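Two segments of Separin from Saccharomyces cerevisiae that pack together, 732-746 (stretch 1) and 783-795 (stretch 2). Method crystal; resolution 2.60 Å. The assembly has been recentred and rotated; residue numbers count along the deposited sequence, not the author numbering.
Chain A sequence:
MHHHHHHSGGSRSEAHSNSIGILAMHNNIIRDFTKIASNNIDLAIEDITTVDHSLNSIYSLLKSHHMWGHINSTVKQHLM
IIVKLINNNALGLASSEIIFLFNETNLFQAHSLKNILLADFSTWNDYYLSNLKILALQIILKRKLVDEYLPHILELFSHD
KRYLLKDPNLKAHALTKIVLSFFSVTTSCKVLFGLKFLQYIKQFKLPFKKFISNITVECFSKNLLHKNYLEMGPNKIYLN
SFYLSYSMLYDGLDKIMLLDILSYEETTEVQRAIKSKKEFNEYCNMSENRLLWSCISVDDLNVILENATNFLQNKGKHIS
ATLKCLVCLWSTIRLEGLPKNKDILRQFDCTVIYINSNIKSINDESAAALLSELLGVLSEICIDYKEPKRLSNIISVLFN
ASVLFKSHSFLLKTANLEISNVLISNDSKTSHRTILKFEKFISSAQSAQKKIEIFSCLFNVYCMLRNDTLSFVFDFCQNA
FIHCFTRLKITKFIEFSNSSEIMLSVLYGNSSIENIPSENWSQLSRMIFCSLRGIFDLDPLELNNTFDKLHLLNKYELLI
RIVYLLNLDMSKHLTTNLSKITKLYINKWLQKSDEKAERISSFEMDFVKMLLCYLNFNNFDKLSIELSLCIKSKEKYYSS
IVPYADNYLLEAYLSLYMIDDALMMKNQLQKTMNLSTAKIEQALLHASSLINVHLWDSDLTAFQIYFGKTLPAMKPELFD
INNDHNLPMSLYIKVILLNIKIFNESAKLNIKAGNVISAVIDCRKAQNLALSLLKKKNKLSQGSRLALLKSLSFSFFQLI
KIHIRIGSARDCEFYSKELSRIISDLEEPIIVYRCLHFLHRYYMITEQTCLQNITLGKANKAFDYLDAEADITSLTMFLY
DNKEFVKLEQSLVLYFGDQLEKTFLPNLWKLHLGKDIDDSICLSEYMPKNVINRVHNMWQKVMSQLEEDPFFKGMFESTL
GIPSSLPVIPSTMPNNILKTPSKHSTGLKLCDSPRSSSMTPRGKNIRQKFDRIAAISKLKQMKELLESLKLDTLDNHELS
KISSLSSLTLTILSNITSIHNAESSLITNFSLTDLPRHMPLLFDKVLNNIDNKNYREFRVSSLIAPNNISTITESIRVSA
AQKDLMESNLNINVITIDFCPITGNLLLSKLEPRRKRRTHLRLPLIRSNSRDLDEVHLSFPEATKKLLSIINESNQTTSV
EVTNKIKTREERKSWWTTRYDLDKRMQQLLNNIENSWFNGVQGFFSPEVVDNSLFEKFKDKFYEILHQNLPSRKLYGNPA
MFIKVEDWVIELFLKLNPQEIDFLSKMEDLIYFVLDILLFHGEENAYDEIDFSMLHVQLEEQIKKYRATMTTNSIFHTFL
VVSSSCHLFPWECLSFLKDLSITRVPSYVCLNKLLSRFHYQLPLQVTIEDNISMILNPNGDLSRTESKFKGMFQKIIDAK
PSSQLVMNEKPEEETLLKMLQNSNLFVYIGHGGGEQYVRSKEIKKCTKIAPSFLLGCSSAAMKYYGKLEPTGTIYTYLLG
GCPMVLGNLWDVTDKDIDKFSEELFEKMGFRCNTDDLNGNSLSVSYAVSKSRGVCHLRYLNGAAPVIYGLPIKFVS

Stretch 1 732-746: YIKVILLNIKIFNES
Stretch 2 783-795: GSRLALLKSLSFS

Both stretches are helical throughout, each a portion of a longer helix, with phi near -65° and psi near -40° and i to i+4 backbone hydrogen bonds such as Leu737 N to Ile733 O (3.0 Å) and Leu788 N to Ser784 O (3.0 Å). The helices run in the same direction, their axes inclined at 25° (signed crossing angle +25°) and 10.2 Å apart at closest approach. The register is fixed by three CA–CA pairs: Lys734 with Ser784 (6.9 Å), Leu737 with Leu788 (6.9 Å) and Asn744 with Ser795 (6.2 Å). Together the stretches bury 496 Å², and contacts recur along stretch 1 at 733/734, 737, 740 and 744/745, the three- to four-residue spacing expected of one helix face.

The contact opens at Ile733, whose CA-to-CB bond points toward stretch 2. With chi1 and chi2 both m, it brings CG2 to 3.7 Å from Ser784 OG. Lys734 points sideways with chi1 m and an otherwise extended chain; its CG lies 4.0 Å from Ser784 OG, so the aliphatic part of the side chain makes the contact. Ser784 (chi1 m) directs its CA-to-CB bond toward stretch 1, and its OG is the atom that Ile733, Lys734 and Leu737 all approach most closely.

Leu737 is the main apolar element, with 75 Å² covered. In the m,t rotamer its CD1 lies 3.4 Å from Ser784 OG and 3.8 Å from Ala787 CB, and its CD2 lies 3.9 Å from Leu788 CD1. Ala787 offers only a methyl, directed toward stretch 1. Leu788 points sideways and uses a t,p rotamer to bring CD1 into the contact.

One turn later Ile740, also directed toward stretch 2, adopts m,t. Its CD1 is 4.3 Å from Leu788 CD1, extending the apolar patch, and its CG2 is 3.7 Å from Ser791 OG. Lys741 begins sideways, but its extended t,t,t,t chain leads away, and NZ is hydrogen-bonded elsewhere in the structure.

Asn744 has the largest covered area, 91 Å², and supplies the hydrogen bond between the stretches: ND2 donates to Ser791 O at 2.9 Å with an N-H...O angle of 143°. Its chi1 of -102° lies between wells, and chi2 is -11°. The same carbonyl accepts the backbone bond from Ser795 N (Ser795 N to Ser791 O, 3.2 Å), so the amide joins a helical hydrogen bond already in place. Asn744 OD1 lies 3.2 Å from Ser795 CB; Ser795, with chi1 p, directs OG to its own helix, donating to Leu792 O at 3.3 Å.

Phe794, pointing toward stretch 1 with chi1 t and chi2 -72°, closes this end. Asn744 O meets the ring at its edge, near the ring plane, 3.1 Å from Phe794 CE1, where a carbonyl faces the partly positive ring hydrogens. The side chains also touch, Asn744 CG to Phe794 CD1 being 3.3 Å. Glu745 starts sideways, but its chi1 m, chi2 m chain brings OE1 to 4.0 Å from Phe794 CE2.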

# COMPACT_ATOMS: atom_id res chain seq x y z
N TYR A 732 -1.82 5.24 13.56
CA TYR A 732 -2.73 4.11 13.67
C TYR A 732 -3.01 3.58 12.27
O TYR A 732 -3.03 2.37 12.08
CB TYR A 732 -4.01 4.50 14.39
CG TYR A 732 -5.06 3.41 14.41
CD1 TYR A 732 -4.71 2.09 14.67
CD2 TYR A 732 -6.40 3.71 14.18
CE1 TYR A 732 -5.67 1.08 14.68
CE2 TYR A 732 -7.36 2.72 14.20
CZ TYR A 732 -7.00 1.41 14.45
OH TYR A 732 -7.97 0.43 14.45
N ILE A 733 -3.21 4.48 11.31
CA ILE A 733 -3.37 4.10 9.92
C ILE A 733 -2.15 3.30 9.44
O ILE A 733 -2.27 2.29 8.74
CB ILE A 733 -3.57 5.33 9.02
CG1 ILE A 733 -4.89 6.03 9.34
CG2 ILE A 733 -3.55 4.95 7.55
CD1 ILE A 733 -6.10 5.26 8.95
N LYS A 734 -0.96 3.75 9.86
CA LYS A 734 0.29 3.12 9.46
C LYS A 734 0.44 1.72 10.07
O LYS A 734 1.00 0.84 9.43
CB LYS A 734 1.47 4.01 9.84
CG LYS A 734 1.76 5.11 8.82
CD LYS A 734 2.76 6.14 9.35
CE LYS A 734 3.13 7.17 8.28
NZ LYS A 734 4.39 7.94 8.62
N VAL A 735 -0.06 1.53 11.29
CA VAL A 735 -0.09 0.21 11.93
C VAL A 735 -0.96 -0.77 11.13
O VAL A 735 -0.55 -1.90 10.84
CB VAL A 735 -0.60 0.31 13.40
CG1 VAL A 735 -1.10 -1.02 13.92
CG2 VAL A 735 0.49 0.85 14.32
N ILE A 736 -2.16 -0.34 10.76
CA ILE A 736 -3.07 -1.19 10.01
C ILE A 736 -2.43 -1.55 8.69
O ILE A 736 -2.48 -2.69 8.27
CB ILE A 736 -4.43 -0.51 9.77
CG1 ILE A 736 -5.10 -0.16 11.10
CG2 ILE A 736 -5.34 -1.42 9.00
CD1 ILE A 736 -6.46 0.50 10.94
N LEU A 737 -1.81 -0.57 8.04
CA LEU A 737 -1.10 -0.82 6.78
C LEU A 737 0.02 -1.84 6.95
O LEU A 737 0.27 -2.64 6.04
CB LEU A 737 -0.53 0.47 6.20
CG LEU A 737 -1.54 1.49 5.68
CD1 LEU A 737 -0.83 2.80 5.35
CD2 LEU A 737 -2.29 0.97 4.47
N LEU A 738 0.71 -1.82 8.09
CA LEU A 738 1.76 -2.80 8.35
C LEU A 738 1.19 -4.20 8.35
O LEU A 738 1.74 -5.13 7.74
CB LEU A 738 2.46 -2.52 9.69
CG LEU A 738 3.50 -3.57 10.09
CD1 LEU A 738 4.77 -3.38 9.28
CD2 LEU A 738 3.78 -3.55 11.57
N ASN A 739 0.07 -4.36 9.05
CA ASN A 739 -0.55 -5.66 9.21
C ASN A 739 -1.19 -6.12 7.91
O ASN A 739 -1.29 -7.30 7.66
CB ASN A 739 -1.58 -5.63 10.34
CG ASN A 739 -0.93 -5.63 11.73
OD1 ASN A 739 -0.49 -4.59 12.23
ND2 ASN A 739 -0.87 -6.80 12.36
N ILE A 740 -1.60 -5.17 7.08
CA ILE A 740 -2.11 -5.49 5.77
C ILE A 740 -0.99 -6.10 4.93
O ILE A 740 -1.15 -7.14 4.29
CB ILE A 740 -2.69 -4.25 5.07
CG1 ILE A 740 -4.04 -3.88 5.71
CG2 ILE A 740 -2.81 -4.48 3.57
CD1 ILE A 740 -4.70 -2.61 5.17
N LYS A 741 0.16 -5.45 4.98
CA LYS A 741 1.33 -5.90 4.24
C LYS A 741 1.82 -7.26 4.74
O LYS A 741 2.30 -8.06 3.95
CB LYS A 741 2.45 -4.86 4.35
CG LYS A 741 3.49 -4.90 3.26
CD LYS A 741 4.63 -3.99 3.59
CE LYS A 741 5.74 -4.12 2.58
NZ LYS A 741 6.95 -3.40 3.04
N ILE A 742 1.71 -7.53 6.04
CA ILE A 742 2.14 -8.81 6.56
C ILE A 742 1.28 -9.92 5.99
O ILE A 742 1.80 -10.89 5.45
CB ILE A 742 2.10 -8.85 8.09
CG1 ILE A 742 3.19 -7.97 8.69
CG2 ILE A 742 2.29 -10.26 8.57
CD1 ILE A 742 3.13 -7.86 10.21
N PHE A 743 -0.04 -9.75 6.06
CA PHE A 743 -0.98 -10.74 5.53
C PHE A 743 -0.91 -10.92 4.01
O PHE A 743 -1.17 -12.00 3.51
CB PHE A 743 -2.42 -10.37 5.92
CG PHE A 743 -2.75 -10.66 7.35
CD1 PHE A 743 -2.43 -11.89 7.91
CD2 PHE A 743 -3.34 -9.70 8.15
CE1 PHE A 743 -2.71 -12.15 9.25
CE2 PHE A 743 -3.62 -9.95 9.49
CZ PHE A 743 -3.31 -11.19 10.04
N ASN A 744 -0.55 -9.87 3.29
CA ASN A 744 -0.38 -9.94 1.85
C ASN A 744 0.82 -10.80 1.46
O ASN A 744 0.73 -11.59 0.52
CB ASN A 744 -0.21 -8.54 1.26
CG ASN A 744 -1.47 -8.02 0.60
OD1 ASN A 744 -2.42 -8.77 0.38
ND2 ASN A 744 -1.48 -6.74 0.26
N GLU A 745 1.93 -10.66 2.17
CA GLU A 745 3.10 -11.45 1.84
C GLU A 745 2.97 -12.86 2.37
O GLU A 745 3.53 -13.80 1.81
CB GLU A 745 4.37 -10.79 2.37
CG GLU A 745 4.84 -9.70 1.45
CD GLU A 745 5.73 -10.23 0.35
OE1 GLU A 745 5.50 -9.90 -0.83
OE2 GLU A 745 6.67 -10.97 0.67
N SER A 746 2.22 -12.99 3.46
CA SER A 746 1.97 -14.29 4.03
C SER A 746 1.15 -15.16 3.07
O SER A 746 1.32 -16.38 3.01
CB SER A 746 1.27 -14.16 5.36
OG SER A 746 1.28 -15.42 6.01
N GLY A 783 1.15 9.66 1.58
CA GLY A 783 2.01 8.50 1.79
C GLY A 783 1.24 7.22 2.12
O GLY A 783 1.54 6.13 1.61
N SER A 784 0.24 7.34 2.98
CA SER A 784 -0.58 6.21 3.32
C SER A 784 -1.55 5.83 2.20
O SER A 784 -1.91 4.67 2.06
CB SER A 784 -1.34 6.49 4.61
OG SER A 784 -0.53 6.15 5.71
N ARG A 785 -1.98 6.79 1.39
CA ARG A 785 -2.91 6.49 0.32
C ARG A 785 -2.19 5.64 -0.73
O ARG A 785 -2.76 4.70 -1.28
CB ARG A 785 -3.48 7.76 -0.30
CG ARG A 785 -4.50 7.49 -1.37
CD ARG A 785 -5.01 8.76 -1.96
NE ARG A 785 -3.97 9.53 -2.62
CZ ARG A 785 -3.75 9.52 -3.93
NH1 ARG A 785 -2.78 10.26 -4.44
NH2 ARG A 785 -4.50 8.78 -4.73
N LEU A 786 -0.93 5.97 -0.99
CA LEU A 786 -0.14 5.24 -1.96
C LEU A 786 0.17 3.87 -1.42
O LEU A 786 0.17 2.89 -2.16
CB LEU A 786 1.15 6.00 -2.30
CG LEU A 786 1.01 7.40 -2.90
CD1 LEU A 786 2.38 8.06 -3.05
CD2 LEU A 786 0.24 7.40 -4.21
N ALA A 787 0.45 3.79 -0.12
CA ALA A 787 0.74 2.51 0.53
C ALA A 787 -0.41 1.55 0.31
O ALA A 787 -0.22 0.40 -0.09
CB ALA A 787 0.99 2.70 2.01
N LEU A 788 -1.61 2.05 0.56
CA LEU A 788 -2.86 1.31 0.47
C LEU A 788 -3.21 0.95 -0.97
O LEU A 788 -3.86 -0.05 -1.22
CB LEU A 788 -3.98 2.14 1.09
CG LEU A 788 -5.33 1.47 1.15
CD1 LEU A 788 -5.20 0.18 1.93
CD2 LEU A 788 -6.30 2.41 1.81
N LEU A 789 -2.79 1.79 -1.92
CA LEU A 789 -2.99 1.49 -3.32
C LEU A 789 -2.15 0.29 -3.72
O LEU A 789 -2.64 -0.65 -4.35
CB LEU A 789 -2.64 2.70 -4.17
CG LEU A 789 -3.78 3.71 -4.29
CD1 LEU A 789 -3.35 4.93 -5.10
CD2 LEU A 789 -5.00 3.04 -4.92
N LYS A 790 -0.88 0.32 -3.34
CA LYS A 790 0.05 -0.76 -3.64
C LYS A 790 -0.47 -2.05 -3.00
O LYS A 790 -0.49 -3.10 -3.62
CB LYS A 790 1.46 -0.41 -3.15
CG LYS A 790 2.31 0.35 -4.18
CD LYS A 790 2.56 -0.52 -5.47
CE LYS A 790 3.54 0.15 -6.50
NZ LYS A 790 3.73 -0.68 -7.77
N SER A 791 -0.92 -1.94 -1.76
CA SER A 791 -1.38 -3.11 -1.01
C SER A 791 -2.69 -3.70 -1.52
O SER A 791 -2.87 -4.92 -1.50
CB SER A 791 -1.54 -2.75 0.46
OG SER A 791 -0.36 -3.09 1.16
N LEU A 792 -3.59 -2.85 -1.97
CA LEU A 792 -4.93 -3.30 -2.33
C LEU A 792 -4.92 -3.94 -3.69
O LEU A 792 -5.69 -4.87 -3.94
CB LEU A 792 -5.92 -2.13 -2.32
CG LEU A 792 -7.39 -2.49 -2.49
CD1 LEU A 792 -7.77 -3.71 -1.62
CD2 LEU A 792 -8.26 -1.28 -2.15
N SER A 793 -4.07 -3.43 -4.57
CA SER A 793 -3.96 -3.99 -5.91
C SER A 793 -3.24 -5.33 -5.81
O SER A 793 -3.57 -6.26 -6.53
CB SER A 793 -3.23 -3.03 -6.86
OG SER A 793 -2.04 -2.54 -6.28
N PHE A 794 -2.28 -5.41 -4.89
CA PHE A 794 -1.51 -6.62 -4.65
C PHE A 794 -2.45 -7.75 -4.24
O PHE A 794 -2.36 -8.86 -4.77
CB PHE A 794 -0.46 -6.38 -3.55
CG PHE A 794 0.32 -7.61 -3.15
CD1 PHE A 794 -0.27 -8.63 -2.39
CD2 PHE A 794 1.66 -7.73 -3.48
CE1 PHE A 794 0.44 -9.75 -2.01
CE2 PHE A 794 2.39 -8.85 -3.09
CZ PHE A 794 1.78 -9.86 -2.36
N SER A 795 -3.34 -7.48 -3.29
CA SER A 795 -4.18 -8.53 -2.78
C SER A 795 -5.18 -9.00 -3.84
O SER A 795 -5.51 -10.17 -3.87
CB SER A 795 -4.88 -8.10 -1.49
OG SER A 795 -6.01 -7.33 -1.80